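Local coordinates for protein transcriptional regulator containing CBS domains (Streptococcus pneumoniae, PDB 6UOF) that is of unknown detailed function but, as the CBS-domain pair of a transcriptional regulator, probably senses a small ligand, perhaps a nucleotide, and relays the signal, at residues Tyr15-Glu20 with Ser36-Ile42; Ser73-Leu79 with Phe95-Val101; Lys7-Pro11 with Asp115-Lys119; Met54-Gly58 with Lys68-Arg72. Where two conformers were deposited one is given. Residue numbers count along the deposited sequence, not the author numbering.

Interaction 1: residues Tyr15-Glu20 with Ser36-Ile42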
# COMPACT_ATOMS: atom_id res chain seq x y z
N TYR A 15 1.35 7.79 5.47
CA TYR A 15 2.17 7.07 4.47
C TYR A 15 1.86 7.52 3.04
O TYR A 15 2.79 7.70 2.21
CB TYR A 15 1.94 5.57 4.60
CG TYR A 15 2.73 4.80 3.59
CD1 TYR A 15 4.06 4.50 3.80
CD2 TYR A 15 2.17 4.44 2.37
CE1 TYR A 15 4.81 3.84 2.85
CE2 TYR A 15 2.90 3.76 1.41
CZ TYR A 15 4.23 3.46 1.65
OH TYR A 15 4.98 2.80 0.70
N GLY A 16 0.58 7.71 2.75
CA GLY A 16 0.14 8.07 1.39
C GLY A 16 -0.80 7.03 0.81
O GLY A 16 -0.66 5.83 1.07
N PHE A 17 -1.72 7.51 -0.02
CA PHE A 17 -2.61 6.59 -0.75
C PHE A 17 -3.07 7.31 -2.00
O PHE A 17 -3.00 8.54 -2.08
CB PHE A 17 -3.82 6.16 0.09
CG PHE A 17 -4.79 7.29 0.35
CD1 PHE A 17 -4.57 8.21 1.36
CD2 PHE A 17 -5.92 7.43 -0.43
CE1 PHE A 17 -5.46 9.26 1.57
CE2 PHE A 17 -6.81 8.47 -0.22
CZ PHE A 17 -6.57 9.39 0.78
N LEU A 18 -3.52 6.52 -2.97
CA LEU A 18 -4.10 7.10 -4.21
C LEU A 18 -5.53 6.61 -4.41
O LEU A 18 -5.90 5.59 -3.84
CB LEU A 18 -3.23 6.72 -5.41
CG LEU A 18 -1.98 7.58 -5.52
CD1 LEU A 18 -0.83 6.83 -6.13
CD2 LEU A 18 -2.25 8.87 -6.27
N ARG A 19 -6.29 7.41 -5.12
CA ARG A 19 -7.66 7.02 -5.51
C ARG A 19 -7.59 6.48 -6.94
O ARG A 19 -6.72 6.95 -7.73
CB ARG A 19 -8.61 8.21 -5.38
CG ARG A 19 -8.76 8.65 -3.92
CD ARG A 19 -9.82 9.72 -3.71
NE ARG A 19 -10.18 9.93 -2.29
CZ ARG A 19 -9.68 10.87 -1.50
NH1 ARG A 19 -10.03 10.91 -0.23
NH2 ARG A 19 -8.80 11.75 -1.96
N GLU A 20 -8.47 5.54 -7.28
CA GLU A 20 -8.34 4.92 -8.62
C GLU A 20 -8.62 5.96 -9.71
O GLU A 20 -8.17 5.74 -10.86
CB GLU A 20 -9.16 3.63 -8.67
CG GLU A 20 -10.62 3.89 -8.75
CD GLU A 20 -11.52 2.68 -8.95
OE1 GLU A 20 -11.03 1.55 -9.00
OE2 GLU A 20 -12.72 2.90 -9.08
N SER A 36 8.23 8.01 -0.99
CA SER A 36 7.84 6.57 -1.07
C SER A 36 7.32 6.36 -2.49
O SER A 36 6.87 7.35 -3.09
CB SER A 36 6.80 6.18 -0.05
OG SER A 36 7.29 6.26 1.28
N SER A 37 7.32 5.12 -2.98
CA SER A 37 6.90 4.90 -4.40
C SER A 37 5.87 3.78 -4.56
O SER A 37 5.51 3.48 -5.72
CB SER A 37 8.08 4.63 -5.26
OG SER A 37 8.74 3.45 -4.85
N ARG A 38 5.43 3.16 -3.48
CA ARG A 38 4.44 2.06 -3.57
C ARG A 38 3.26 2.43 -2.68
O ARG A 38 3.44 2.60 -1.47
CB ARG A 38 5.07 0.72 -3.20
CG ARG A 38 6.26 0.39 -4.08
CD ARG A 38 6.80 -1.01 -3.91
NE ARG A 38 7.86 -1.24 -4.87
CZ ARG A 38 8.53 -2.37 -5.00
NH1 ARG A 38 8.26 -3.40 -4.23
NH2 ARG A 38 9.48 -2.47 -5.92
N PHE A 39 2.11 2.58 -3.31
CA PHE A 39 0.93 3.04 -2.53
C PHE A 39 -0.29 2.17 -2.77
O PHE A 39 -0.52 1.68 -3.89
CB PHE A 39 0.53 4.46 -2.92
CG PHE A 39 1.61 5.48 -2.70
CD1 PHE A 39 1.91 5.92 -1.42
CD2 PHE A 39 2.36 5.98 -3.75
CE1 PHE A 39 2.93 6.84 -1.21
CE2 PHE A 39 3.36 6.91 -3.54
CZ PHE A 39 3.65 7.33 -2.27
N PRO A 40 -1.15 1.99 -1.74
CA PRO A 40 -2.45 1.34 -1.95
C PRO A 40 -3.35 2.29 -2.73
O PRO A 40 -3.25 3.50 -2.62
CB PRO A 40 -2.98 1.13 -0.54
CG PRO A 40 -2.36 2.27 0.27
CD PRO A 40 -0.98 2.45 -0.34
N VAL A 41 -4.27 1.69 -3.49
CA VAL A 41 -5.27 2.45 -4.29
C VAL A 41 -6.67 2.08 -3.82
O VAL A 41 -6.96 0.88 -3.71
CB VAL A 41 -5.12 2.15 -5.78
CG1 VAL A 41 -6.05 3.05 -6.56
CG2 VAL A 41 -3.68 2.32 -6.25
N ILE A 42 -7.50 3.10 -3.58
CA ILE A 42 -8.89 2.85 -3.13
C ILE A 42 -9.91 3.34 -4.17
O ILE A 42 -9.64 4.28 -4.90
CB ILE A 42 -9.17 3.51 -1.77
CG1 ILE A 42 -8.99 5.03 -1.81
CG2 ILE A 42 -8.36 2.83 -0.69
CD1 ILE A 42 -9.47 5.76 -0.57
O HOH W 1 5.54 7.55 2.83
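Side-chain rotamers and backbone pairing work together where Tyr15-Glu20 runs beside Ser36-Ile42. Tyr15, in a t rotamer, lays its ring along the second segment, so that its OH donates to Arg38 O at 2.7 Å and its CE2 lies 3.7 Å from Phe39 CD1. Water 1 joins Tyr15 O (2.8 Å) to Ser36 OG (2.7 Å). At Gly16, where phi is positive, a CB would be jammed against Tyr15 O, reason enough for glycine, and would hit Phe39 CE1; the chain leaves its helix beside the Phe39 ring edge. Beyond it the backbones pair in parallel: Leu18 N donates to Pro40 O (3.1 Å), Ile42 N to Leu18 O (3.0 Å) and Glu20 N to Ile42 O (2.9 Å). These are the parallel strands of a beta-alpha-beta unit within the first CBS repeat, with helix 24-34 as the connection. Leu18 and Val41 share one face of the sheet, and Tyr27 of that helix touches both Leu18 and Phe39. Arg19 and Ile42 share the other. With chi1 near +60°, Ile42 brings CD1 to 3.8 Å from CE2 of Phe17, itself a p rotamer whose CB packs 4.2 Å from Pro40 CG. Pro40 and Ile42 meet Leu107 of the second repeat.

Interaction 2: residues Ser73-Leu79 with Phe95-Val101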
# COMPACT_ATOMS: atom_id res chain seq x y z
N SER A 73 -3.66 -6.31 -5.93
CA SER A 73 -3.34 -6.39 -4.48
C SER A 73 -3.94 -7.69 -3.95
O SER A 73 -5.18 -7.78 -3.84
CB SER A 73 -3.88 -5.20 -3.76
OG SER A 73 -3.46 -5.21 -2.40
N LEU A 74 -3.09 -8.69 -3.67
CA LEU A 74 -3.54 -10.02 -3.16
C LEU A 74 -3.16 -10.19 -1.69
O LEU A 74 -3.89 -10.89 -0.95
CB LEU A 74 -2.89 -11.12 -4.00
CG LEU A 74 -3.18 -12.55 -3.54
CD1 LEU A 74 -4.65 -12.88 -3.72
CD2 LEU A 74 -2.32 -13.55 -4.30
N PHE A 75 -2.02 -9.62 -1.29
CA PHE A 75 -1.56 -9.69 0.11
C PHE A 75 -2.10 -8.48 0.86
O PHE A 75 -1.71 -7.35 0.55
CB PHE A 75 -0.04 -9.84 0.18
CG PHE A 75 0.53 -10.02 1.56
CD1 PHE A 75 -0.18 -10.68 2.55
CD2 PHE A 75 1.84 -9.65 1.82
CE1 PHE A 75 0.37 -10.87 3.81
CE2 PHE A 75 2.39 -9.85 3.08
CZ PHE A 75 1.66 -10.47 4.06
N LEU A 76 -3.02 -8.75 1.77
CA LEU A 76 -3.66 -7.73 2.64
C LEU A 76 -3.61 -8.24 4.07
O LEU A 76 -3.71 -9.47 4.26
CB LEU A 76 -5.11 -7.52 2.21
CG LEU A 76 -5.31 -7.02 0.78
CD1 LEU A 76 -6.77 -7.13 0.35
CD2 LEU A 76 -4.79 -5.61 0.61
N VAL A 77 -3.43 -7.34 5.02
CA VAL A 77 -3.42 -7.75 6.45
C VAL A 77 -4.42 -6.91 7.24
O VAL A 77 -4.91 -5.89 6.71
CB VAL A 77 -2.00 -7.65 7.03
CG1 VAL A 77 -1.02 -8.54 6.27
CG2 VAL A 77 -1.52 -6.21 7.07
N GLY A 78 -4.71 -7.35 8.46
CA GLY A 78 -5.57 -6.63 9.40
C GLY A 78 -4.79 -6.24 10.65
O GLY A 78 -3.64 -6.71 10.82
N LEU A 79 -5.42 -5.44 11.51
CA LEU A 79 -4.77 -4.97 12.76
C LEU A 79 -4.32 -6.16 13.62
O LEU A 79 -3.26 -6.03 14.27
CB LEU A 79 -5.75 -4.07 13.52
CG LEU A 79 -6.12 -2.76 12.82
CD1 LEU A 79 -7.13 -1.97 13.63
CD2 LEU A 79 -4.90 -1.90 12.55
N PHE A 95 8.22 -8.24 -0.80
CA PHE A 95 7.36 -7.05 -0.67
C PHE A 95 8.09 -5.94 0.08
O PHE A 95 8.88 -6.21 1.02
CB PHE A 95 6.10 -7.38 0.14
CG PHE A 95 5.02 -8.12 -0.61
CD1 PHE A 95 4.98 -9.51 -0.64
CD2 PHE A 95 4.03 -7.41 -1.27
CE1 PHE A 95 3.96 -10.17 -1.32
CE2 PHE A 95 3.03 -8.08 -1.95
CZ PHE A 95 3.00 -9.45 -1.98
N GLU A 96 7.74 -4.70 -0.26
CA GLU A 96 8.25 -3.48 0.43
C GLU A 96 7.14 -2.88 1.29
O GLU A 96 7.42 -2.18 2.26
CB GLU A 96 8.70 -2.44 -0.60
CG GLU A 96 9.96 -2.81 -1.36
CD GLU A 96 11.26 -2.55 -0.62
OE1 GLU A 96 12.30 -2.43 -1.30
OE2 GLU A 96 11.23 -2.43 0.62
N MSE A 97 5.88 -3.20 0.97
CA MSE A 97 4.71 -2.51 1.60
C MSE A 97 3.53 -3.47 1.49
O MSE A 97 3.44 -4.18 0.51
CB MSE A 97 4.42 -1.22 0.83
CG MSE A 97 3.23 -0.39 1.26
SE MSE A 97 1.55 -0.97 0.46
CE MSE A 97 1.60 -0.68 -1.46
N VAL A 98 2.70 -3.54 2.53
CA VAL A 98 1.48 -4.33 2.50
C VAL A 98 0.33 -3.47 3.01
O VAL A 98 0.44 -2.85 4.08
CB VAL A 98 1.59 -5.62 3.34
CG1 VAL A 98 0.34 -6.48 3.20
CG2 VAL A 98 2.83 -6.41 2.97
N PRO A 99 -0.80 -3.37 2.27
CA PRO A 99 -1.94 -2.62 2.78
C PRO A 99 -2.61 -3.28 3.99
O PRO A 99 -2.68 -4.50 4.08
CB PRO A 99 -2.91 -2.59 1.60
CG PRO A 99 -2.06 -2.93 0.39
CD PRO A 99 -1.04 -3.91 0.92
N VAL A 100 -3.08 -2.43 4.90
CA VAL A 100 -3.82 -2.86 6.11
C VAL A 100 -5.28 -2.49 5.89
O VAL A 100 -5.54 -1.32 5.59
CB VAL A 100 -3.25 -2.20 7.38
CG1 VAL A 100 -3.98 -2.65 8.63
CG2 VAL A 100 -1.75 -2.44 7.51
N VAL A 101 -6.18 -3.46 6.08
CA VAL A 101 -7.62 -3.22 5.78
C VAL A 101 -8.50 -3.70 6.93
O VAL A 101 -8.10 -4.58 7.71
CB VAL A 101 -8.04 -3.92 4.47
CG1 VAL A 101 -7.29 -3.36 3.28
CG2 VAL A 101 -7.93 -5.43 4.55
O HOH W 2 -8.17 -4.84 10.54
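Three residues, Phe75, Val77 and Val98, show how an irregular extended segment can be fastened to a strand by a few bonds and a continuous apolar seam. Phe75 loses the largest area to the contact. Its CB points toward the strand segment, and its ring is held in two ways: its edge meets the face of Phe95 in a T-shaped pair, with centroids 5.2 Å apart and planes at 64°, while Val98 CG1 sits over its face in a CH-pi contact, 3.9 Å from the ring centroid. Val98 also reaches Phe75 CE2 with CG2 (3.5 Å), and its CG1 extends the seam to Val77 CG1 (3.9 Å). Val77 supplies the backbone link. Its N donates to Pro99 O (3.1 Å) and its O accepts from Val101 N (2.8 Å), so a single residue bridges the strand at Val100, whose CG2 lies 3.8 Å from Val77 CG2. Farther along, water 2 joins Leu79 N (3.0 Å) to Val101 O (2.8 Å), continuing the connection after direct bonding stops. Leu76 CD2 rests 3.7 Å from Pro99 CB, and Pro99 in turn packs on Val51 of the first repeat. Helix 83-93 touches Phe75, Val77 and Phe95. Extended segment, helix and strand in this order form part of the second CBS repeat, apparently the counterpart of the beta-alpha-beta unit of the first.

Interaction 3: residues Lys7-Pro11 with Asp115-Lys119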
# COMPACT_ATOMS: atom_id res chain seq x y z
N LYS A 7 0.39 -2.48 16.04
CA LYS A 7 1.47 -1.77 16.77
C LYS A 7 2.46 -1.07 15.83
O LYS A 7 3.10 -0.12 16.27
CB LYS A 7 2.17 -2.77 17.69
CG LYS A 7 1.24 -3.44 18.72
CD LYS A 7 1.92 -4.37 19.70
CE LYS A 7 0.95 -5.06 20.64
NZ LYS A 7 1.66 -5.98 21.57
N LEU A 8 2.53 -1.51 14.56
CA LEU A 8 3.57 -1.06 13.59
C LEU A 8 3.03 -0.31 12.37
O LEU A 8 3.83 0.34 11.69
CB LEU A 8 4.30 -2.31 13.06
CG LEU A 8 5.42 -2.85 13.94
CD1 LEU A 8 5.90 -4.20 13.42
CD2 LEU A 8 6.56 -1.86 13.98
N TYR A 9 1.72 -0.35 12.13
CA TYR A 9 1.24 0.16 10.83
C TYR A 9 1.24 1.69 10.80
O TYR A 9 1.27 2.36 11.85
CB TYR A 9 -0.12 -0.45 10.47
CG TYR A 9 -1.32 0.32 10.94
CD1 TYR A 9 -1.69 0.32 12.27
CD2 TYR A 9 -2.10 1.05 10.05
CE1 TYR A 9 -2.80 1.03 12.70
CE2 TYR A 9 -3.19 1.77 10.47
CZ TYR A 9 -3.55 1.76 11.80
OH TYR A 9 -4.65 2.45 12.22
N ARG A 10 1.26 2.22 9.58
CA ARG A 10 1.21 3.67 9.31
C ARG A 10 -0.15 4.04 8.71
O ARG A 10 -0.51 3.54 7.65
CB ARG A 10 2.31 4.04 8.31
CG ARG A 10 3.70 3.74 8.84
CD ARG A 10 4.77 4.01 7.81
NE ARG A 10 6.11 3.76 8.35
CZ ARG A 10 7.00 4.70 8.63
NH1 ARG A 10 6.78 5.97 8.31
NH2 ARG A 10 8.13 4.38 9.25
N PRO A 11 -0.95 4.88 9.39
CA PRO A 11 -2.23 5.32 8.84
C PRO A 11 -2.08 5.89 7.42
O PRO A 11 -1.06 6.49 7.11
CB PRO A 11 -2.70 6.37 9.84
CG PRO A 11 -2.15 5.86 11.15
CD PRO A 11 -0.77 5.34 10.78
N ASP A 115 9.97 -1.26 8.81
CA ASP A 115 9.43 -1.31 10.19
C ASP A 115 9.30 -2.77 10.65
O ASP A 115 9.61 -3.05 11.80
CB ASP A 115 8.10 -0.58 10.27
CG ASP A 115 8.22 0.93 10.13
OD1 ASP A 115 9.28 1.47 10.50
OD2 ASP A 115 7.23 1.56 9.70
N VAL A 116 8.87 -3.65 9.76
CA VAL A 116 8.68 -5.08 10.14
C VAL A 116 10.03 -5.71 10.46
O VAL A 116 10.17 -6.40 11.46
CB VAL A 116 7.94 -5.83 9.03
CG1 VAL A 116 8.02 -7.34 9.22
CG2 VAL A 116 6.49 -5.37 8.90
N MSE A 117 11.04 -5.40 9.65
CA MSE A 117 12.32 -6.06 9.86
C MSE A 117 13.03 -5.50 11.10
O MSE A 117 13.73 -6.24 11.79
CB MSE A 117 13.23 -5.89 8.64
CG MSE A 117 12.72 -6.56 7.38
SE MSE A 117 11.96 -8.37 7.63
CE MSE A 117 10.58 -8.46 6.26
N GLU A 118 12.87 -4.20 11.36
CA GLU A 118 13.54 -3.58 12.49
C GLU A 118 12.86 -4.02 13.79
O GLU A 118 13.57 -4.09 14.81
CB GLU A 118 13.57 -2.06 12.30
CG GLU A 118 14.53 -1.62 11.20
CD GLU A 118 14.66 -0.12 10.99
OE1 GLU A 118 13.88 0.63 11.60
OE2 GLU A 118 15.55 0.29 10.21
N LYS A 119 11.56 -4.32 13.75
CA LYS A 119 10.81 -4.78 14.96
C LYS A 119 10.41 -6.25 14.79
O LYS A 119 10.57 -7.02 15.76
CB LYS A 119 9.57 -3.91 15.22
CG LYS A 119 9.87 -2.47 15.61
CD LYS A 119 10.17 -1.54 14.47
CE LYS A 119 10.40 -0.12 14.93
NZ LYS A 119 10.50 0.82 13.79
O HOH W 3 4.96 0.13 8.98
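The Thr-x-x-Asp sequence that closes many CBS repeats, and in nucleotide-binding relatives often contributes to the ligand site, ends here in Asp115, whose carboxylate pairs with Arg10. In the conformers given, Arg10 NE donates to Asp115 OD2 at 2.8 Å, and its NH2 reaches the same OD2 at 3.0 Å and, weakly, OD1 at 3.4 Å. Because the carboxylate lies near the plane of the guanidinium, at its edge, NE and NH2 can both be used. Lys119, one helical turn on, adds its NZ at 3.6 Å from Asp115 OD1, making a three-residue salt-bridge network round one acid. Within the fold, the contact ties the N-terminal part of the chain to helix 113-118 of the second repeat; Arg10 belongs to a short strand that joins that repeat's sheet through Val110. Asp115 N is itself hydrogen-bonded to Thr112 OG1 at the start of the helix. Water 3 adds a second link, donating to Leu8 O (2.9 Å) and Asp115 OD2 (2.8 Å). Beside the charges, Leu8 points toward the helix: its CD2 lies 3.7 Å from the aliphatic CD of Lys119 and 4.2 Å from Asp115 CB. Ile83 of helix 83-93 touches both Leu8 and Val116.

Interaction 4: residues Met54-Gly58 with Lys68-Arg72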
# COMPACT_ATOMS: atom_id res chain seq x y z
N MSE A 54 6.38 2.18 -8.94
CA MSE A 54 7.05 2.93 -9.99
C MSE A 54 7.14 2.07 -11.25
O MSE A 54 7.11 2.60 -12.36
CB MSE A 54 8.42 3.42 -9.51
CG MSE A 54 9.08 4.37 -10.49
SE MSE A 54 8.15 6.05 -10.85
CE MSE A 54 8.39 6.95 -9.14
N ARG A 55 7.26 0.75 -11.10
CA ARG A 55 7.24 -0.13 -12.27
C ARG A 55 5.90 0.03 -13.01
O ARG A 55 5.88 0.02 -14.24
CB ARG A 55 7.43 -1.59 -11.85
CG ARG A 55 7.26 -2.60 -12.98
CD ARG A 55 7.55 -4.03 -12.56
NE ARG A 55 6.44 -4.70 -11.89
CZ ARG A 55 5.65 -5.63 -12.44
NH1 ARG A 55 5.83 -6.02 -13.69
NH2 ARG A 55 4.68 -6.17 -11.73
N ASP A 56 4.81 0.19 -12.27
CA ASP A 56 3.48 0.32 -12.89
C ASP A 56 3.29 1.68 -13.58
O ASP A 56 2.68 1.70 -14.66
CB ASP A 56 2.39 0.24 -11.83
CG ASP A 56 2.27 -1.09 -11.12
OD1 ASP A 56 2.52 -2.12 -11.75
OD2 ASP A 56 1.86 -1.08 -9.94
N ALA A 57 3.79 2.76 -12.99
CA ALA A 57 3.39 4.11 -13.44
C ALA A 57 4.51 4.95 -14.06
O ALA A 57 4.16 5.91 -14.76
CB ALA A 57 2.83 4.85 -12.24
N GLY A 58 5.77 4.61 -13.81
CA GLY A 58 6.92 5.46 -14.19
C GLY A 58 6.94 5.92 -15.63
O GLY A 58 7.31 7.09 -15.88
N LYS A 68 -6.03 2.26 -14.41
CA LYS A 68 -5.61 1.63 -15.69
C LYS A 68 -4.12 1.26 -15.65
O LYS A 68 -3.68 0.62 -16.62
CB LYS A 68 -6.03 2.54 -16.85
CG LYS A 68 -7.55 2.65 -17.01
CD LYS A 68 -8.08 3.38 -18.23
CE LYS A 68 -7.62 2.73 -19.51
NZ LYS A 68 -8.30 3.32 -20.70
N VAL A 69 -3.39 1.60 -14.58
CA VAL A 69 -1.93 1.25 -14.51
C VAL A 69 -1.62 0.42 -13.27
O VAL A 69 -0.59 -0.24 -13.23
CB VAL A 69 -1.02 2.50 -14.55
CG1 VAL A 69 -1.34 3.43 -15.70
CG2 VAL A 69 -1.05 3.28 -13.24
N MSE A 70 -2.48 0.42 -12.26
CA MSE A 70 -2.18 -0.24 -10.99
C MSE A 70 -2.09 -1.76 -11.13
O MSE A 70 -2.70 -2.35 -12.03
CB MSE A 70 -3.24 0.13 -9.95
CG MSE A 70 -4.57 -0.49 -10.21
SE MSE A 70 -5.93 0.25 -9.01
CE MSE A 70 -7.49 -0.65 -9.77
N SER A 71 -1.32 -2.35 -10.21
CA SER A 71 -1.12 -3.78 -10.07
C SER A 71 -2.22 -4.39 -9.19
O SER A 71 -2.95 -3.63 -8.51
CB SER A 71 0.21 -4.09 -9.41
OG SER A 71 1.30 -3.63 -10.19
N ARG A 72 -2.30 -5.72 -9.19
CA ARG A 72 -3.24 -6.45 -8.30
C ARG A 72 -2.72 -6.41 -6.86
O ARG A 72 -1.49 -6.47 -6.64
CB ARG A 72 -3.36 -7.92 -8.72
CG ARG A 72 -3.88 -8.18 -10.13
CD ARG A 72 -5.25 -7.61 -10.42
NE ARG A 72 -5.21 -6.18 -10.67
CZ ARG A 72 -6.25 -5.36 -10.63
NH1 ARG A 72 -6.08 -4.07 -10.86
NH2 ARG A 72 -7.45 -5.82 -10.33
O HOH W 4 1.03 -0.65 -15.47
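A single acid on a short helix can anchor a passing loop, and Asp56 does so for Lys68-Arg72. The loop first meets the helix at Val69, whose CA comes within 5.7 Å of Asp56 CA. Its side chain points toward the helix, with CG2 4.3 Å from Ala57 CB, and its carbonyl O lies 3.3 Å from Asp56 CB. The same O takes a hydrogen bond from water 4 (2.8 Å), which also donates to Asp56 O (3.0 Å), so solvent joins the two backbones. At Met70, modelled as selenomethionine, the direction reverses: the CA-to-CB bond leads away from the helix, and SE comes to lie 3.7 Å from Val41 CG1. Ser71 turns back. In the conformer given, its OG donates to Asp56 OD2 at 2.6 Å and stands only 2.5 Å from Asp56 OD1, so the hydroxyl sits close to both carboxylate oxygens. Asp56 OD2 also accepts from Thr53 N; the same Thr-x-x-Asp sequence pattern recurs in the second repeat, ending in Asp115. Ala57 packs on Tyr27 of helix 24-34 and on Val52, while Ser71 is backbone-bonded to Val51, so the loop runs between helix 54-57 and the edge of strand 48-52.

In the fold
The four contacts trace the internal repetition of a CBS pair. Interaction 3 closes almost the whole chain; inside it interactions 1, 4 and 2 follow in series. Interactions 1 and 2 belong to the first and second repeat respectively; their centres are about 12 Å apart, and Met97 packs against Tyr15, Arg38 and Phe39 where the sheets meet. The centre of interaction 4, where the linker passes between repeats, lies about 11 Å from that of interaction 1. Its segment 68-72 continues into interaction 2. Interactions 2 and 3 share the second sheet, with Tyr9 between. Interactions 3 and 4, with centres about 24 Å apart, each engage the Asp of a Thr-x-x-Asp sequence, as expected of related repeats.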